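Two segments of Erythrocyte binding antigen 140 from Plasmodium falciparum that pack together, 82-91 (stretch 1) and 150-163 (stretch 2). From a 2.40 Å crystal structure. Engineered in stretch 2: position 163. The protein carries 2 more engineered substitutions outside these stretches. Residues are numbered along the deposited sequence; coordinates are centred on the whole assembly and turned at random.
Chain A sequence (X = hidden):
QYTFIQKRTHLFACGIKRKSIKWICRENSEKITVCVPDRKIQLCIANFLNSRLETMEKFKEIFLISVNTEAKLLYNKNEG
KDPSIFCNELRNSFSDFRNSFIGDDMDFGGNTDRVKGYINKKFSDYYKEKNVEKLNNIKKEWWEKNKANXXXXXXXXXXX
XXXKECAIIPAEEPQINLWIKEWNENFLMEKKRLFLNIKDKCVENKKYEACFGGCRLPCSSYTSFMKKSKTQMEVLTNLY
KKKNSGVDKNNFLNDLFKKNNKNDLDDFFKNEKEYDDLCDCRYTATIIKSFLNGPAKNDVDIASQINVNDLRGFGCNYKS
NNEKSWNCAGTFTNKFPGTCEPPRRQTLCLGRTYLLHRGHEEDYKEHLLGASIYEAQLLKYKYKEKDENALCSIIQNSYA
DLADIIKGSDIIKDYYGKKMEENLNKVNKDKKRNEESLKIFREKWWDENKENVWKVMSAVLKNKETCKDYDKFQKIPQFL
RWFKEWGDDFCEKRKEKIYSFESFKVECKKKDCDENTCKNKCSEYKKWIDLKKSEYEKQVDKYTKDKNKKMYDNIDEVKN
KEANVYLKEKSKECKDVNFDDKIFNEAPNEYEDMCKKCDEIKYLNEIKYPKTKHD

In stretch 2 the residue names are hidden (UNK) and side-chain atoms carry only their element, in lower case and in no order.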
# COMPACT_ATOMS: atom_id res chain seq x y z
N ASP A 82 0.75 13.74 -31.73
CA ASP A 82 -0.39 13.71 -32.64
C ASP A 82 -0.77 15.14 -32.96
O ASP A 82 -0.92 15.96 -32.05
CB ASP A 82 -1.56 12.97 -32.00
CG ASP A 82 -2.67 12.66 -32.99
OD1 ASP A 82 -2.61 11.58 -33.61
OD2 ASP A 82 -3.59 13.49 -33.14
N PRO A 83 -0.93 15.46 -34.25
CA PRO A 83 -1.20 16.84 -34.66
C PRO A 83 -2.49 17.41 -34.07
O PRO A 83 -2.64 18.63 -34.02
CB PRO A 83 -1.30 16.75 -36.19
CG PRO A 83 -1.58 15.33 -36.48
CD PRO A 83 -0.87 14.55 -35.41
N SER A 84 -3.41 16.55 -33.63
CA SER A 84 -4.65 17.03 -33.03
C SER A 84 -4.35 17.81 -31.75
O SER A 84 -5.12 18.68 -31.35
CB SER A 84 -5.60 15.87 -32.72
OG SER A 84 -5.19 15.14 -31.57
N ILE A 85 -3.21 17.51 -31.13
CA ILE A 85 -2.84 18.16 -29.88
C ILE A 85 -2.43 19.60 -30.14
O ILE A 85 -2.93 20.52 -29.49
CB ILE A 85 -1.70 17.39 -29.18
CG1 ILE A 85 -2.22 16.04 -28.69
CG2 ILE A 85 -1.17 18.20 -28.01
CD1 ILE A 85 -1.13 15.10 -28.20
N PHE A 86 -1.53 19.79 -31.09
CA PHE A 86 -1.13 21.13 -31.50
C PHE A 86 -2.35 21.96 -31.88
O PHE A 86 -2.44 23.14 -31.54
CB PHE A 86 -0.15 21.05 -32.67
CG PHE A 86 0.20 22.38 -33.25
CD1 PHE A 86 0.73 23.39 -32.46
CD2 PHE A 86 0.01 22.63 -34.60
CE1 PHE A 86 1.06 24.61 -32.99
CE2 PHE A 86 0.33 23.86 -35.14
CZ PHE A 86 0.85 24.85 -34.33
N CYS A 87 -3.29 21.33 -32.58
CA CYS A 87 -4.52 22.01 -32.99
C CYS A 87 -5.27 22.55 -31.78
O CYS A 87 -5.62 23.73 -31.72
CB CYS A 87 -5.42 21.06 -33.77
SG CYS A 87 -7.10 21.68 -34.02
N ASN A 88 -5.53 21.68 -30.81
CA ASN A 88 -6.29 22.07 -29.63
C ASN A 88 -5.58 23.13 -28.78
O ASN A 88 -6.24 24.00 -28.21
CB ASN A 88 -6.60 20.84 -28.77
CG ASN A 88 -7.52 19.87 -29.48
OD1 ASN A 88 -8.23 20.25 -30.41
ND2 ASN A 88 -7.51 18.62 -29.06
N GLU A 89 -4.26 23.06 -28.72
CA GLU A 89 -3.51 24.00 -27.89
C GLU A 89 -3.45 25.38 -28.55
O GLU A 89 -3.47 26.40 -27.86
CB GLU A 89 -2.11 23.45 -27.58
CG GLU A 89 -2.17 22.18 -26.73
CD GLU A 89 -0.81 21.72 -26.21
OE1 GLU A 89 0.18 22.46 -26.36
OE2 GLU A 89 -0.74 20.62 -25.63
N LEU A 90 -3.41 25.42 -29.88
CA LEU A 90 -3.53 26.68 -30.60
C LEU A 90 -4.83 27.37 -30.19
O LEU A 90 -4.85 28.53 -29.81
CB LEU A 90 -3.55 26.47 -32.11
CG LEU A 90 -2.21 26.39 -32.85
CD1 LEU A 90 -2.46 26.02 -34.29
CD2 LEU A 90 -1.44 27.70 -32.76
N ARG A 91 -5.92 26.61 -30.28
CA ARG A 91 -7.24 27.13 -30.03
C ARG A 91 -7.39 27.55 -28.57
O ARG A 91 -7.90 28.63 -28.27
CB ARG A 91 -8.30 26.09 -30.40
CG ARG A 91 -8.21 25.61 -31.84
CD ARG A 91 -9.13 24.43 -32.12
NE ARG A 91 -10.54 24.82 -32.06
CZ ARG A 91 -11.18 25.45 -33.04
NH1 ARG A 91 -10.55 25.77 -34.17
NH2 ARG A 91 -12.46 25.77 -32.89
N UNK A 150 -6.39 38.83 -35.18
CA UNK A 150 -5.48 38.20 -34.24
C UNK A 150 -5.40 36.68 -34.46
O UNK A 150 -4.32 36.10 -34.45
c UNK A 150 -5.91 38.49 -32.80
c UNK A 150 -4.16 40.16 -32.14
c UNK A 150 -5.65 39.91 -32.28
c UNK A 150 -6.35 40.13 -30.95
N UNK A 151 -6.55 36.05 -34.66
CA UNK A 151 -6.59 34.62 -34.90
C UNK A 151 -5.87 34.29 -36.20
O UNK A 151 -4.96 33.45 -36.22
c UNK A 151 -8.17 32.73 -35.48
c UNK A 151 -7.19 28.89 -34.13
c UNK A 151 -7.12 31.26 -33.60
n UNK A 151 -8.68 30.97 -36.78
c UNK A 151 -7.75 31.53 -34.82
c UNK A 151 -7.81 29.13 -35.33
c UNK A 151 -6.85 29.95 -33.27
c UNK A 151 -8.73 32.34 -36.66
c UNK A 151 -8.08 30.45 -35.67
c UNK A 151 -8.04 34.13 -34.97
N UNK A 152 -6.27 34.96 -37.27
CA UNK A 152 -5.66 34.73 -38.58
C UNK A 152 -4.15 34.82 -38.54
O UNK A 152 -3.46 34.00 -39.14
c UNK A 152 -7.62 35.34 -40.05
n UNK A 152 -8.37 36.32 -40.55
o UNK A 152 -8.03 34.18 -39.95
c UNK A 152 -6.23 35.71 -39.60
N UNK A 153 -3.63 35.82 -37.83
CA UNK A 153 -2.19 36.03 -37.78
C UNK A 153 -1.52 35.02 -36.87
O UNK A 153 -0.36 34.64 -37.07
c UNK A 153 0.41 37.93 -36.18
c UNK A 153 -1.87 37.45 -37.31
n UNK A 153 1.67 38.17 -36.68
n UNK A 153 0.38 37.88 -38.36
c UNK A 153 1.62 38.13 -38.00
c UNK A 153 -0.41 37.75 -37.24
N UNK A 154 -2.27 34.57 -35.86
CA UNK A 154 -1.75 33.56 -34.94
C UNK A 154 -1.43 32.26 -35.66
O UNK A 154 -0.45 31.59 -35.34
c UNK A 154 -2.76 33.29 -33.82
c UNK A 154 -2.38 30.88 -30.45
c UNK A 154 -2.31 32.21 -32.85
s UNK A 154 -3.40 31.97 -31.44
N UNK A 155 -2.26 31.89 -36.63
CA UNK A 155 -2.09 30.60 -37.29
C UNK A 155 -1.52 30.72 -38.70
O UNK A 155 -1.37 29.72 -39.39
c UNK A 155 -3.43 29.84 -37.37
c UNK A 155 -4.42 30.58 -38.28
c UNK A 155 -5.69 29.81 -38.53
c UNK A 155 -4.01 29.64 -35.98
N UNK A 156 -1.18 31.94 -39.11
CA UNK A 156 -0.80 32.19 -40.50
C UNK A 156 0.36 31.30 -40.98
O UNK A 156 0.39 30.90 -42.14
c UNK A 156 -0.43 33.66 -40.75
c UNK A 156 -0.30 33.93 -42.24
c UNK A 156 0.87 34.01 -40.03
N UNK A 157 1.29 30.99 -40.09
CA UNK A 157 2.44 30.17 -40.46
C UNK A 157 2.23 28.67 -40.22
O UNK A 157 3.13 27.87 -40.48
n UNK A 157 4.23 32.39 -41.27
c UNK A 157 4.06 32.07 -39.99
c UNK A 157 3.69 30.63 -39.70
o UNK A 157 4.18 32.89 -39.08
N UNK A 158 1.06 28.30 -39.72
CA UNK A 158 0.81 26.90 -39.37
C UNK A 158 -0.51 26.35 -39.90
O UNK A 158 -0.92 25.25 -39.52
c UNK A 158 2.17 27.17 -37.24
c UNK A 158 3.32 26.50 -37.00
c UNK A 158 0.87 26.73 -37.84
c UNK A 158 3.62 28.56 -36.33
n UNK A 158 2.39 28.46 -36.81
n UNK A 158 4.20 27.38 -36.44
N UNK A 159 -1.19 27.10 -40.76
CA UNK A 159 -2.47 26.63 -41.31
C UNK A 159 -2.31 25.26 -41.95
O UNK A 159 -3.20 24.41 -41.85
c UNK A 159 -4.20 29.81 -42.78
c UNK A 159 -5.54 29.24 -43.22
n UNK A 159 -6.25 30.13 -44.19
c UNK A 159 -3.03 27.62 -42.33
c UNK A 159 -3.52 28.93 -41.74
N UNK A 160 -1.18 25.04 -42.61
CA UNK A 160 -0.92 23.79 -43.30
C UNK A 160 -0.62 22.62 -42.38
O UNK A 160 -0.70 21.47 -42.81
N UNK A 161 -0.29 22.89 -41.12
CA UNK A 161 0.05 21.83 -40.18
C UNK A 161 -1.14 21.34 -39.37
O UNK A 161 -0.99 20.48 -38.50
o UNK A 161 2.48 24.08 -40.06
c UNK A 161 2.34 22.87 -39.94
n UNK A 161 3.20 21.99 -40.44
c UNK A 161 1.14 22.30 -39.22
N UNK A 162 -2.31 21.89 -39.63
CA UNK A 162 -3.51 21.51 -38.89
C UNK A 162 -4.64 21.24 -39.87
O UNK A 162 -4.59 21.66 -41.03
c UNK A 162 -4.59 25.09 -37.78
c UNK A 162 -2.83 22.88 -36.90
c UNK A 162 -3.93 22.63 -37.91
c UNK A 162 -4.26 23.91 -38.66
N UNK A 163 -5.65 20.52 -39.40
CA UNK A 163 -6.81 20.19 -40.22
C UNK A 163 -7.49 21.46 -40.71
O UNK A 163 -7.44 22.51 -40.06
c UNK A 163 -7.79 19.33 -39.42

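Position 150 carries four carbons forked at the second, the pattern of leucine; Leu 150 is buried but lies beyond reach of stretch 1. Position 151 has one carbon followed by fused five- and six-membered rings holding eight carbons and one nitrogen, and the rings lie beside Leu 90 and Arg 91. It is Trp 151. Its CA-to-CB bond points sideways, yet the long ring system brings CH2 to 4.1 Å from Arg 91 CG and sets its edge toward the Leu 90 carbonyl, while NE1 is hydrogen-bonded elsewhere in the structure.

Position 152 shows two carbons, the second bearing one oxygen and one nitrogen: Asn 152, a polar residue on an exposed part of the helix. At 153 one carbon leads to a five-membered ring of three carbons and two nitrogens, out of reach of stretch 1; this is His 153, whose ND1 is hydrogen-bonded elsewhere in the structure. Position 154 is an unbranched chain of two carbons, sulfur and one carbon, reaching Leu 90. This is Met 154, fully extended (t, t, t), and its CE lies 3.5 Å from Leu 90 O and 4.0 Å from Leu 90 CD2.

Position 155 has four carbons forked at the first, one arm two carbons long, with a carbon near Leu 90. It is Ile 155, whose branched methyl CG2 sits 4.3 Å from Leu 90 CD1. Position 156, one carbon carrying two more, touches nothing on stretch 1: Val 156, small and exposed, on which this contact makes no demand. Position 157, two carbons ending in oxygen and nitrogen, is also exposed and without contact; it is Asn 157, whose OD1 is hydrogen-bonded elsewhere.

Position 158 again has a five-membered ring with two nitrogens, beside Phe 86. It is His 158, whose flat ring offers its face to the Phe 86 edge, with centroids 5.6 Å apart and planes at 66°. Position 159, four carbons in a row ending in nitrogen, is Lys 159, whose CA-to-CB bond points away from stretch 1; its charged chain is exposed, which suits an amine. Position 160 has no side-chain atoms and is Gly 160, within the 3-10 segment; the contact does not require this, since a CB would have room.

Position 161 has two carbons, then oxygen and nitrogen, near Phe 86 and Pro 83: Asn 161, at the margin, its CB 4.4 Å from Phe 86 CE2. Position 162, four carbons forked at the first with one longer arm, meets Phe 86, Cys 87 and Leu 90. It is Ile 162; its CG2 lies 3.7 Å from Phe 86 CD2 and 4.1 Å from Leu 90 CD1. A single carbon at 163 gives Ala 163, an engineered residue outside direct contact.

The contact is built by apolar packing, without hydrogen bonds between the stretches. Leu 90 fits among Met 154, Ile 155 and Ile 162, while Phe 86 packs against His 158 and Ile 162. The helices run roughly antiparallel at 146°, their axes 11.8 Å apart, and the segment after the second helix brings Ile 162 close to Cys 87.

Stretch 2 (150-163) LWNHMIVNHKGNIA
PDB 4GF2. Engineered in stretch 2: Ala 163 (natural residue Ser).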